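Putative cytochrome P450 YjiB (PDB 4RM4) probably acts as a heme-dependent cytochrome P450 monooxygenase that uses molecular oxygen to oxidise organic substrates. Local coordinates at residues A[25-28]-A[29-32]; A[276-279]-A[280-283]; A[207-210]-A[211-214]; A[93-96]-A[97-100]. All coordinates share one frame; numbering follows the deposited sequence.

Interaction 1: A[25-28]-A[29-32]; sequences HPFP and WYES
Over one face of the Tyr30 ring lie both the carbonyl oxygen and CB of Pro26, with Phe27 at the ring's edge, while Pro26 CG lies over the centre of a Phe27 face, so that the proline touches both aromatics; this is the start of helix 27-36, usually called A in the cytochrome P450 fold. Pro26 CB sits 4.2 Å from the centroid of the Tyr30 ring and 27° off its normal, a CH-pi contact, while Pro26 CG reaches Tyr30 CE1 at 3.8 Å. Phe27 and Tyr30 form an offset edge-to-face pair, with the Tyr30 edge turned to the Phe27 face: the planes stand at 76°, and CD1 of Phe27 meets CD1 of Tyr30 at 3.6 Å. Tyr30 reaches back along the helix because its CG is anti to the carbonyl carbon (chi1 -66°). Beyond this turn, Tyr387 packs edge-to-face with Phe27 and Arg319 makes a cation-pi contact with it. Tyr30 is buried against Phe51, Pro287 and helix 314-317.

The backbone bonds are regular helical ones: Tyr30 N to Pro26 O at 3.1 Å, Glu31 N to Phe27 O at 2.9 Å and Ser32 N to Pro28 O at 3.0 Å. A water links His25 O to Trp29 N. Within 29-32 the Ser32 hydroxyl folds back on its own helix, OG donating to Trp29 O at 2.7 Å.

Interaction 2: A[276-279]-A[280-283]; sequences VEEA and LRFR
Glu278 lies alongside Arg281, one helical turn away, and the two point the same way: this is the ExxR motif of the P450 K helix, here helix 272-282. The arginine grips the carboxylate side-on with two nitrogens, NE giving its hydrogen to Glu278 OE1 and NH1 giving its own to Glu278 OE2, each bond 2.9 Å long and the first almost straight at 170°. Both oxygens lie close to the guanidinium plane, yet each is approached from above the carboxylate plane, since the two planes are turned 42° apart. Glu278 has CG anti to the backbone N (chi1 -175°) and then bends at chi2, which swings its end round to Arg281.

The carboxylate is buried and shared: OE2 also takes a salt bridge from Arg334 and the N-H of Asp331, and OE1 a bond from Asn337. Arg281 NH2 in turn donates to the carbonyls of Asn318 and Pro327, fixing the rotation of the guanidinium.

On another side of the helix Leu280, which touches the heme, packs its CD1 against Val276 CG1 at 4.0 Å. The helix closes with Arg283 N donating to Ala279 O at 2.9 Å.

Interaction 3: A[207-210]-A[211-214]; sequences EQDI and ISIL
Ser212 OG is gripped twice: it donates to Asp209 OD2 at 2.7 Å and accepts from Glu207 N at 2.8 Å, the latter nearly straight at 166°. The hydroxyl thereby ties the loop after helix 177-204 to the start of helix 210-215, the short H helix of the P450 fold. Asp209 is the N-cap of that helix. Its other oxygen, OD1, takes the Ser212 backbone N-H at 2.8 Å, so the carboxylate holds one residue through both its main chain and its side chain, with each donor standing above the carboxylate plane. What bends Asp209 over the helix end is chi1 of 57°, which sets CG between the backbone N and the carbonyl carbon.

The first turn is then closed by Ile213 N to Asp209 O at 3.1 Å and by Leu214 N to Ile210 O at 3.0 Å. Ile210 and Leu214 run side by side, CG2 to CD1 at 3.8 Å; Ile210 packs on Leu236 and Leu214 on Leu229 and Phe232, all of helix 226-257.

Although Asp209 is buried, its charge is probably stabilised by the helix amino end and these two donors, with a long, weak ion pair from Lys202 adding to it; the ionised form would be favoured.

Interaction 4: A[93-96]-A[97-100]; sequences RSVV and NKAF. With HEM (protoporphyrin IX containing Fe), chain B.
Arg93 starts the walk, its carbonyl O accepting from Asn97 N at 3.1 Å in a helical bond near the end of helix 88-96, the C helix of the P450 fold. Its side chain leaves with CG anti to the backbone N (chi1 179°) and bends at chi2, carrying the guanidinium to the heme. There Arg93 NH1 donates to the heme propionate oxygen O1D at 2.9 Å (N-H...O 148°), the oxygen lying at the guanidinium edge, near its plane. NH1 also donates to the carbonyl of Phe348.

Two residues on, Val95 O is taken by the ammonium group of Lys98, NZ coming within 2.6 Å; bends at chi3 and chi4 fold the lysine back over the carbonyl, and NZ also lies 3.4 Å from Val95 CG1.

Val96 ends the helix. Its O accepts from Ala99 N at 3.0 Å as the chain tightens into a 3-10 turn, with that donor well above the carbonyl plane. Val96 O also sits at the edge of the Phe100 ring, 3.9 Å from CD1, and the same ring meets the heme vinyl carbon CBC obliquely, 4.1 Å from Phe100 CZ.

A water oxygen lies 2.4 Å from the heme iron. His89, His347 and Arg291 also bond the heme; the positive charge of Arg93 is likely to offset part of the propionate's negative charge, while Phe100 offers the vinyl group an apolar neighbour.

The four contacts form two touching pairs. Interactions 1 and 2, with centres about 16 Å apart, meet where Phe27 CZ packs on Phe282 O at 3.5 Å. Interactions 3 and 4 are closer, about 11 Å between centres: Ile210 CD1 lies 3.7 Å from Phe100 CZ, and Leu214 CD2 lies 3.6 Å from Lys98 NZ. Interaction 1 is across the chain's centre from interactions 3 and 4, about 42 Å from interaction 3 between centres. The heme relates the pairs: interaction 4 bonds it directly, and the side chains of Leu280 in interaction 2, Ile210 in interaction 3 and Phe27 in interaction 1 lie about 4, 6 and 12 Å from it.

Interaction 1: A[25-28]-A[29-32]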
loop_
_atom_site.group_PDB
_atom_site.type_symbol
_atom_site.label_atom_id
_atom_site.label_comp_id
_atom_site.label_asym_id
_atom_site.label_seq_id
_atom_site.Cartn_x
_atom_site.Cartn_y
_atom_site.Cartn_z
ATOM N N HIS A 25 -5.932 12.267 11.477
ATOM C CA HIS A 25 -5.749 13.700 11.211
ATOM C C HIS A 25 -4.339 14.174 11.517
ATOM O O HIS A 25 -4.148 15.089 12.314
ATOM C CB HIS A 25 -6.766 14.532 12.004
ATOM C CG HIS A 25 -8.187 14.237 11.643
ATOM N ND1 HIS A 25 -8.838 14.870 10.607
ATOM C CD2 HIS A 25 -9.069 13.350 12.155
ATOM C CE1 HIS A 25 -10.069 14.397 10.510
ATOM N NE2 HIS A 25 -10.233 13.472 11.439
ATOM N N PRO A 26 -3.335 13.558 10.871
ATOM C CA PRO A 26 -1.944 13.921 11.160
ATOM C C PRO A 26 -1.442 15.146 10.392
ATOM O O PRO A 26 -0.324 15.606 10.640
ATOM C CB PRO A 26 -1.184 12.691 10.685
ATOM C CG PRO A 26 -1.982 12.230 9.519
ATOM C CD PRO A 26 -3.415 12.437 9.919
ATOM N N PHE A 27 -2.242 15.659 9.465
ATOM C CA PHE A 27 -1.754 16.653 8.513
ATOM C C PHE A 27 -1.392 18.019 9.101
ATOM O O PHE A 27 -0.405 18.621 8.691
ATOM C CB PHE A 27 -2.701 16.732 7.318
ATOM C CG PHE A 27 -2.863 15.398 6.638
ATOM C CD1 PHE A 27 -1.845 14.894 5.839
ATOM C CD2 PHE A 27 -3.988 14.622 6.860
ATOM C CE1 PHE A 27 -1.960 13.650 5.233
ATOM C CE2 PHE A 27 -4.115 13.369 6.265
ATOM C CZ PHE A 27 -3.093 12.883 5.450
ATOM N N PRO A 28 -2.179 18.501 10.070
ATOM C CA PRO A 28 -1.716 19.695 10.791
ATOM C C PRO A 28 -0.333 19.522 11.426
ATOM O O PRO A 28 0.492 20.447 11.358
ATOM C CB PRO A 28 -2.802 19.902 11.848
ATOM C CG PRO A 28 -4.037 19.372 11.196
ATOM C CD PRO A 28 -3.565 18.141 10.428
ATOM N N TRP A 29 -0.054 18.360 12.014
ATOM C CA TRP A 29 1.259 18.134 12.609
ATOM C C TRP A 29 2.370 18.125 11.563
ATOM O O TRP A 29 3.401 18.763 11.759
ATOM C CB TRP A 29 1.293 16.853 13.444
ATOM C CG TRP A 29 2.651 16.582 14.037
ATOM C CD1 TRP A 29 3.284 17.307 15.006
ATOM C CD2 TRP A 29 3.540 15.516 13.689
ATOM N NE1 TRP A 29 4.515 16.759 15.279
ATOM C CE2 TRP A 29 4.698 15.658 14.484
ATOM C CE3 TRP A 29 3.472 14.453 12.780
ATOM C CZ2 TRP A 29 5.770 14.775 14.402
ATOM C CZ3 TRP A 29 4.540 13.585 12.694
ATOM C CH2 TRP A 29 5.675 13.752 13.499
ATOM N N TYR A 30 2.170 17.391 10.466
ATOM C CA TYR A 30 3.109 17.434 9.350
ATOM C C TYR A 30 3.361 18.893 8.939
ATOM O O TYR A 30 4.495 19.297 8.716
ATOM C CB TYR A 30 2.545 16.696 8.128
ATOM C CG TYR A 30 2.348 15.191 8.265
ATOM C CD1 TYR A 30 1.380 14.534 7.509
ATOM C CD2 TYR A 30 3.146 14.434 9.111
ATOM C CE1 TYR A 30 1.190 13.161 7.611
ATOM C CE2 TYR A 30 2.972 13.058 9.214
ATOM C CZ TYR A 30 1.989 12.432 8.464
ATOM O OH TYR A 30 1.801 11.074 8.552
ATOM N N GLU A 31 2.285 19.663 8.801
ATOM C CA GLU A 31 2.410 21.050 8.366
ATOM C C GLU A 31 3.275 21.859 9.327
ATOM O O GLU A 31 4.093 22.673 8.894
ATOM C CB GLU A 31 1.044 21.728 8.185
ATOM C CG GLU A 31 1.164 23.200 7.755
ATOM C CD GLU A 31 -0.072 23.704 7.046
ATOM O OE1 GLU A 31 -1.120 23.025 7.114
ATOM O OE2 GLU A 31 0.001 24.784 6.419
ATOM N N SER A 32 3.119 21.608 10.625
ATOM C CA SER A 32 3.925 22.300 11.621
ATOM C C SER A 32 5.410 21.909 11.524
ATOM O O SER A 32 6.287 22.762 11.646
ATOM C CB SER A 32 3.373 22.073 13.030
ATOM O OG SER A 32 3.719 20.801 13.524
HETATM O O HOH W 1 -2.126 16.785 13.457
#

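Interaction 2: A[276-279]-A[280-283]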
loop_
_atom_site.group_PDB
_atom_site.type_symbol
_atom_site.label_atom_id
_atom_site.label_comp_id
_atom_site.label_asym_id
_atom_site.label_seq_id
_atom_site.Cartn_x
_atom_site.Cartn_y
_atom_site.Cartn_z
ATOM N N VAL A 276 -8.038 8.948 -8.478
ATOM C CA VAL A 276 -7.225 7.994 -7.730
ATOM C C VAL A 276 -5.835 8.576 -7.420
ATOM O O VAL A 276 -5.338 8.447 -6.301
ATOM C CB VAL A 276 -7.149 6.631 -8.462
ATOM C CG1 VAL A 276 -6.011 5.770 -7.910
ATOM C CG2 VAL A 276 -8.489 5.917 -8.333
ATOM N N GLU A 277 -5.224 9.265 -8.382
ATOM C CA GLU A 277 -3.926 9.863 -8.113
ATOM C C GLU A 277 -4.055 10.905 -7.009
ATOM O O GLU A 277 -3.196 11.004 -6.143
ATOM C CB GLU A 277 -3.284 10.427 -9.387
ATOM C CG GLU A 277 -3.044 9.337 -10.454
ATOM C CD GLU A 277 -2.177 8.201 -9.945
ATOM O OE1 GLU A 277 -1.066 8.480 -9.452
ATOM O OE2 GLU A 277 -2.601 7.026 -10.064
ATOM N N GLU A 278 -5.147 11.666 -7.014
ATOM C CA GLU A 278 -5.315 12.677 -5.963
ATOM C C GLU A 278 -5.565 12.032 -4.590
ATOM O O GLU A 278 -5.137 12.558 -3.560
ATOM C CB GLU A 278 -6.427 13.660 -6.327
ATOM C CG GLU A 278 -6.606 14.811 -5.364
ATOM C CD GLU A 278 -5.413 15.746 -5.294
ATOM O OE1 GLU A 278 -4.273 15.318 -5.613
ATOM O OE2 GLU A 278 -5.613 16.927 -4.892
ATOM N N ALA A 279 -6.221 10.875 -4.570
ATOM C CA ALA A 279 -6.416 10.174 -3.306
ATOM C C ALA A 279 -5.071 9.664 -2.784
ATOM O O ALA A 279 -4.796 9.710 -1.580
ATOM C CB ALA A 279 -7.419 9.035 -3.466
ATOM N N LEU A 280 -4.228 9.183 -3.691
ATOM C CA LEU A 280 -2.867 8.780 -3.317
ATOM C C LEU A 280 -2.091 9.958 -2.752
ATOM O O LEU A 280 -1.389 9.820 -1.756
ATOM C CB LEU A 280 -2.119 8.187 -4.509
ATOM C CG LEU A 280 -2.576 6.749 -4.832
ATOM C CD1 LEU A 280 -2.362 6.419 -6.301
ATOM C CD2 LEU A 280 -1.914 5.727 -3.922
ATOM N N ARG A 281 -2.207 11.118 -3.394
ATOM C CA ARG A 281 -1.497 12.287 -2.893
ATOM C C ARG A 281 -2.044 12.698 -1.536
ATOM O O ARG A 281 -1.288 12.945 -0.588
ATOM C CB ARG A 281 -1.597 13.486 -3.851
ATOM C CG ARG A 281 -0.721 14.648 -3.326
ATOM C CD ARG A 281 -1.027 15.993 -3.993
ATOM N NE ARG A 281 -2.388 16.458 -3.732
ATOM C CZ ARG A 281 -2.743 17.253 -2.722
ATOM N NH1 ARG A 281 -4.006 17.647 -2.597
ATOM N NH2 ARG A 281 -1.838 17.690 -1.859
ATOM N N PHE A 282 -3.364 12.755 -1.446
ATOM C CA PHE A 282 -4.030 13.400 -0.308
ATOM C C PHE A 282 -4.026 12.547 0.958
ATOM O O PHE A 282 -3.894 13.086 2.060
ATOM C CB PHE A 282 -5.467 13.758 -0.685
ATOM C CG PHE A 282 -6.066 14.866 0.143
ATOM C CD1 PHE A 282 -5.499 16.127 0.160
ATOM C CD2 PHE A 282 -7.221 14.649 0.876
ATOM C CE1 PHE A 282 -6.076 17.152 0.910
ATOM C CE2 PHE A 282 -7.801 15.670 1.619
ATOM C CZ PHE A 282 -7.223 16.913 1.641
ATOM N N ARG A 283 -4.180 11.233 0.796
ATOM C CA ARG A 283 -4.262 10.302 1.924
ATOM C C ARG A 283 -3.527 8.981 1.668
ATOM O O ARG A 283 -4.124 7.904 1.675
ATOM C CB ARG A 283 -5.725 10.043 2.326
ATOM C CG ARG A 283 -6.350 11.208 3.123
ATOM C CD ARG A 283 -7.786 10.918 3.592
ATOM N NE ARG A 283 -8.238 11.882 4.608
ATOM C CZ ARG A 283 -9.117 12.861 4.392
ATOM N NH1 ARG A 283 -9.664 13.026 3.195
ATOM N NH2 ARG A 283 -9.454 13.685 5.386
#

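Interaction 3: A[207-210]-A[211-214]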
loop_
_atom_site.group_PDB
_atom_site.type_symbol
_atom_site.label_atom_id
_atom_site.label_comp_id
_atom_site.label_asym_id
_atom_site.label_seq_id
_atom_site.Cartn_x
_atom_site.Cartn_y
_atom_site.Cartn_z
ATOM N N GLU A 207 -0.856 -21.636 -15.319
ATOM C CA GLU A 207 -2.007 -20.847 -15.732
ATOM C C GLU A 207 -1.535 -19.393 -15.841
ATOM O O GLU A 207 -0.353 -19.152 -16.044
ATOM C CB GLU A 207 -3.109 -20.922 -14.675
ATOM C CG GLU A 207 -3.551 -22.346 -14.340
ATOM C CD GLU A 207 -4.158 -23.074 -15.527
ATOM O OE1 GLU A 207 -4.381 -22.436 -16.579
ATOM O OE2 GLU A 207 -4.413 -24.291 -15.407
ATOM N N GLN A 208 -2.451 -18.433 -15.703
ATOM C CA GLN A 208 -2.180 -17.027 -16.018
ATOM C C GLN A 208 -1.845 -16.190 -14.797
ATOM O O GLN A 208 -1.957 -14.961 -14.816
ATOM C CB GLN A 208 -3.384 -16.411 -16.721
ATOM C CG GLN A 208 -3.804 -17.184 -17.949
ATOM C CD GLN A 208 -2.649 -17.421 -18.901
ATOM O OE1 GLN A 208 -2.469 -18.528 -19.415
ATOM N NE2 GLN A 208 -1.860 -16.377 -19.147
ATOM N N ASP A 209 -1.448 -16.859 -13.729
ATOM C CA ASP A 209 -1.205 -16.203 -12.466
ATOM C C ASP A 209 0.265 -15.819 -12.355
ATOM O O ASP A 209 1.092 -16.251 -13.150
ATOM C CB ASP A 209 -1.572 -17.142 -11.330
ATOM C CG ASP A 209 -0.813 -18.448 -11.411
ATOM O OD1 ASP A 209 0.256 -18.563 -10.779
ATOM O OD2 ASP A 209 -1.281 -19.347 -12.128
ATOM N N ILE A 210 0.577 -15.010 -11.352
ATOM C CA ILE A 210 1.938 -14.524 -11.126
ATOM C C ILE A 210 2.939 -15.669 -10.919
ATOM O O ILE A 210 4.061 -15.612 -11.404
ATOM C CB ILE A 210 1.971 -13.616 -9.873
ATOM C CG1 ILE A 210 1.344 -12.247 -10.181
ATOM C CG2 ILE A 210 3.405 -13.450 -9.345
ATOM C CD1 ILE A 210 1.185 -11.350 -8.955
ATOM N N ILE A 211 2.530 -16.690 -10.173
ATOM C CA ILE A 211 3.428 -17.810 -9.869
ATOM C C ILE A 211 3.786 -18.588 -11.141
ATOM O O ILE A 211 4.949 -18.921 -11.359
ATOM C CB ILE A 211 2.889 -18.715 -8.736
ATOM C CG1 ILE A 211 3.071 -18.014 -7.386
ATOM C CG2 ILE A 211 3.647 -20.056 -8.702
ATOM C CD1 ILE A 211 2.370 -18.691 -6.216
ATOM N N SER A 212 2.790 -18.852 -11.983
ATOM C CA SER A 212 3.035 -19.463 -13.288
ATOM C C SER A 212 4.051 -18.652 -14.080
ATOM O O SER A 212 4.995 -19.193 -14.660
ATOM C CB SER A 212 1.733 -19.574 -14.088
ATOM O OG SER A 212 0.824 -20.470 -13.470
ATOM N N ILE A 213 3.839 -17.343 -14.113
ATOM C CA ILE A 213 4.707 -16.448 -14.868
ATOM C C ILE A 213 6.162 -16.530 -14.397
ATOM O O ILE A 213 7.078 -16.593 -15.208
ATOM C CB ILE A 213 4.179 -15.004 -14.808
ATOM C CG1 ILE A 213 2.841 -14.909 -15.547
ATOM C CG2 ILE A 213 5.173 -14.035 -15.421
ATOM C CD1 ILE A 213 2.120 -13.582 -15.339
ATOM N N LEU A 214 6.369 -16.557 -13.087
ATOM C CA LEU A 214 7.717 -16.543 -12.536
ATOM C C LEU A 214 8.381 -17.930 -12.505
ATOM O O LEU A 214 9.582 -18.032 -12.256
ATOM C CB LEU A 214 7.727 -15.885 -11.156
ATOM C CG LEU A 214 7.288 -14.416 -11.209
ATOM C CD1 LEU A 214 7.129 -13.830 -9.819
ATOM C CD2 LEU A 214 8.236 -13.577 -12.040
#

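Interaction 4: A[93-96]-A[97-100]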
loop_
_atom_site.group_PDB
_atom_site.type_symbol
_atom_site.label_atom_id
_atom_site.label_comp_id
_atom_site.label_asym_id
_atom_site.label_seq_id
_atom_site.Cartn_x
_atom_site.Cartn_y
_atom_site.Cartn_z
ATOM N N ARG A 93 14.351 -7.716 -8.897
ATOM C CA ARG A 93 13.358 -6.764 -9.413
ATOM C C ARG A 93 13.157 -6.961 -10.912
ATOM O O ARG A 93 12.036 -6.995 -11.386
ATOM C CB ARG A 93 13.758 -5.308 -9.114
ATOM C CG ARG A 93 12.781 -4.233 -9.630
ATOM C CD ARG A 93 11.370 -4.365 -9.019
ATOM N NE ARG A 93 10.406 -3.484 -9.675
ATOM C CZ ARG A 93 9.869 -2.400 -9.116
ATOM N NH1 ARG A 93 10.161 -2.079 -7.861
ATOM N NH2 ARG A 93 9.008 -1.652 -9.798
ATOM N N SER A 94 14.238 -7.113 -11.666
ATOM C CA SER A 94 14.079 -7.218 -13.115
ATOM C C SER A 94 13.301 -8.471 -13.523
ATOM O O SER A 94 12.564 -8.461 -14.507
ATOM C CB SER A 94 15.430 -7.167 -13.823
ATOM O OG SER A 94 16.039 -8.439 -13.792
ATOM N N VAL A 95 13.462 -9.550 -12.769
ATOM C CA VAL A 95 12.715 -10.772 -13.031
ATOM C C VAL A 95 11.222 -10.616 -12.702
ATOM O O VAL A 95 10.367 -11.068 -13.469
ATOM C CB VAL A 95 13.304 -11.972 -12.255
ATOM C CG1 VAL A 95 12.559 -13.238 -12.611
ATOM C CG2 VAL A 95 14.796 -12.126 -12.563
ATOM N N VAL A 96 10.897 -9.955 -11.582
ATOM C CA VAL A 96 9.498 -9.894 -11.156
ATOM C C VAL A 96 8.674 -8.806 -11.865
ATOM O O VAL A 96 7.448 -8.824 -11.799
ATOM C CB VAL A 96 9.343 -9.806 -9.605
ATOM C CG1 VAL A 96 10.039 -10.987 -8.931
ATOM C CG2 VAL A 96 9.916 -8.499 -9.053
ATOM N N ASN A 97 9.341 -7.870 -12.536
ATOM C CA ASN A 97 8.617 -6.883 -13.347
ATOM C C ASN A 97 7.662 -7.553 -14.321
ATOM O O ASN A 97 6.604 -7.006 -14.644
ATOM C CB ASN A 97 9.572 -5.972 -14.122
ATOM C CG ASN A 97 10.223 -4.920 -13.232
ATOM O OD1 ASN A 97 11.294 -4.386 -13.539
ATOM N ND2 ASN A 97 9.591 -4.645 -12.113
ATOM N N LYS A 98 8.065 -8.726 -14.806
ATOM C CA LYS A 98 7.281 -9.466 -15.792
ATOM C C LYS A 98 5.895 -9.857 -15.297
ATOM O O LYS A 98 5.024 -10.197 -16.096
ATOM C CB LYS A 98 8.017 -10.745 -16.212
ATOM C CG LYS A 98 9.488 -10.555 -16.504
ATOM C CD LYS A 98 10.052 -11.805 -17.160
ATOM C CE LYS A 98 9.584 -13.050 -16.435
ATOM N NZ LYS A 98 10.150 -13.120 -15.071
ATOM N N ALA A 99 5.702 -9.839 -13.983
ATOM C CA ALA A 99 4.420 -10.239 -13.399
ATOM C C ALA A 99 3.400 -9.096 -13.298
ATOM O O ALA A 99 2.238 -9.337 -12.969
ATOM C CB ALA A 99 4.635 -10.864 -12.033
ATOM N N PHE A 100 3.844 -7.866 -13.572
ATOM C CA PHE A 100 2.996 -6.671 -13.439
ATOM C C PHE A 100 2.902 -5.780 -14.694
ATOM O O PHE A 100 2.506 -4.611 -14.609
ATOM C CB PHE A 100 3.430 -5.859 -12.217
ATOM C CG PHE A 100 3.122 -6.551 -10.922
ATOM C CD1 PHE A 100 4.012 -7.487 -10.396
ATOM C CD2 PHE A 100 1.919 -6.335 -10.278
ATOM C CE1 PHE A 100 3.711 -8.171 -9.222
ATOM C CE2 PHE A 100 1.611 -7.010 -9.109
ATOM C CZ PHE A 100 2.511 -7.927 -8.579
HETATM C CHA HEM B . 7.028 -0.953 -2.668
HETATM C CHB HEM B . 3.237 1.817 -1.504
HETATM C CHC HEM B . 0.200 -1.623 -3.150
HETATM C CHD HEM B . 3.964 -4.596 -3.845
HETATM C C1A HEM B . 6.273 0.121 -2.245
HETATM C C2A HEM B . 6.773 1.413 -1.820
HETATM C C3A HEM B . 5.727 2.179 -1.499
HETATM C C4A HEM B . 4.527 1.408 -1.722
HETATM C CMA HEM B . 5.774 3.643 -0.980
HETATM C CAA HEM B . 8.259 1.847 -1.758
HETATM C CBA HEM B . 8.923 1.309 -0.505
HETATM C CGA HEM B . 10.272 1.952 -0.271
HETATM O O1A HEM B . 10.872 1.635 0.788
HETATM O O2A HEM B . 10.732 2.761 -1.117
HETATM C C1B HEM B . 2.112 1.129 -1.886
HETATM C C2B HEM B . 0.766 1.671 -1.886
HETATM C C3B HEM B . -0.066 0.713 -2.321
HETATM C C4B HEM B . 0.715 -0.458 -2.641
HETATM C CMB HEM B . 0.404 3.103 -1.437
HETATM C CAB HEM B . -1.595 0.760 -2.542
HETATM C CBB HEM B . -2.228 1.927 -2.671
HETATM C C1C HEM B . 0.955 -2.708 -3.511
HETATM C C2C HEM B . 0.463 -3.931 -4.116
HETATM C C3C HEM B . 1.514 -4.740 -4.302
HETATM C C4C HEM B . 2.690 -4.063 -3.829
HETATM C CMC HEM B . -1.021 -4.174 -4.463
HETATM C CAC HEM B . 1.584 -6.168 -4.895
HETATM C CBC HEM B . 0.520 -6.948 -5.107
HETATM C C1D HEM B . 5.125 -3.910 -3.571
HETATM C C2D HEM B . 6.434 -4.497 -3.632
HETATM C C3D HEM B . 7.404 -3.366 -3.268
HETATM C C4D HEM B . 6.571 -2.204 -3.026
HETATM C CMD HEM B . 6.768 -5.955 -3.999
HETATM C CAD HEM B . 8.946 -3.459 -3.194
HETATM C CBD HEM B . 9.504 -3.064 -4.564
HETATM C CGD HEM B . 11.014 -3.033 -4.519
HETATM O O1D HEM B . 11.639 -3.035 -5.615
HETATM O O2D HEM B . 11.567 -3.031 -3.388
HETATM N NA HEM B . 4.894 0.158 -2.161
HETATM N NB HEM B . 2.030 -0.176 -2.345
HETATM N NC HEM B . 2.322 -2.820 -3.343
HETATM N ND HEM B . 5.244 -2.576 -3.225
HETATM FE FE HEM B . 3.644 -1.291 -2.910
HETATM O O HOH W 2 3.532 -1.793 -0.526
#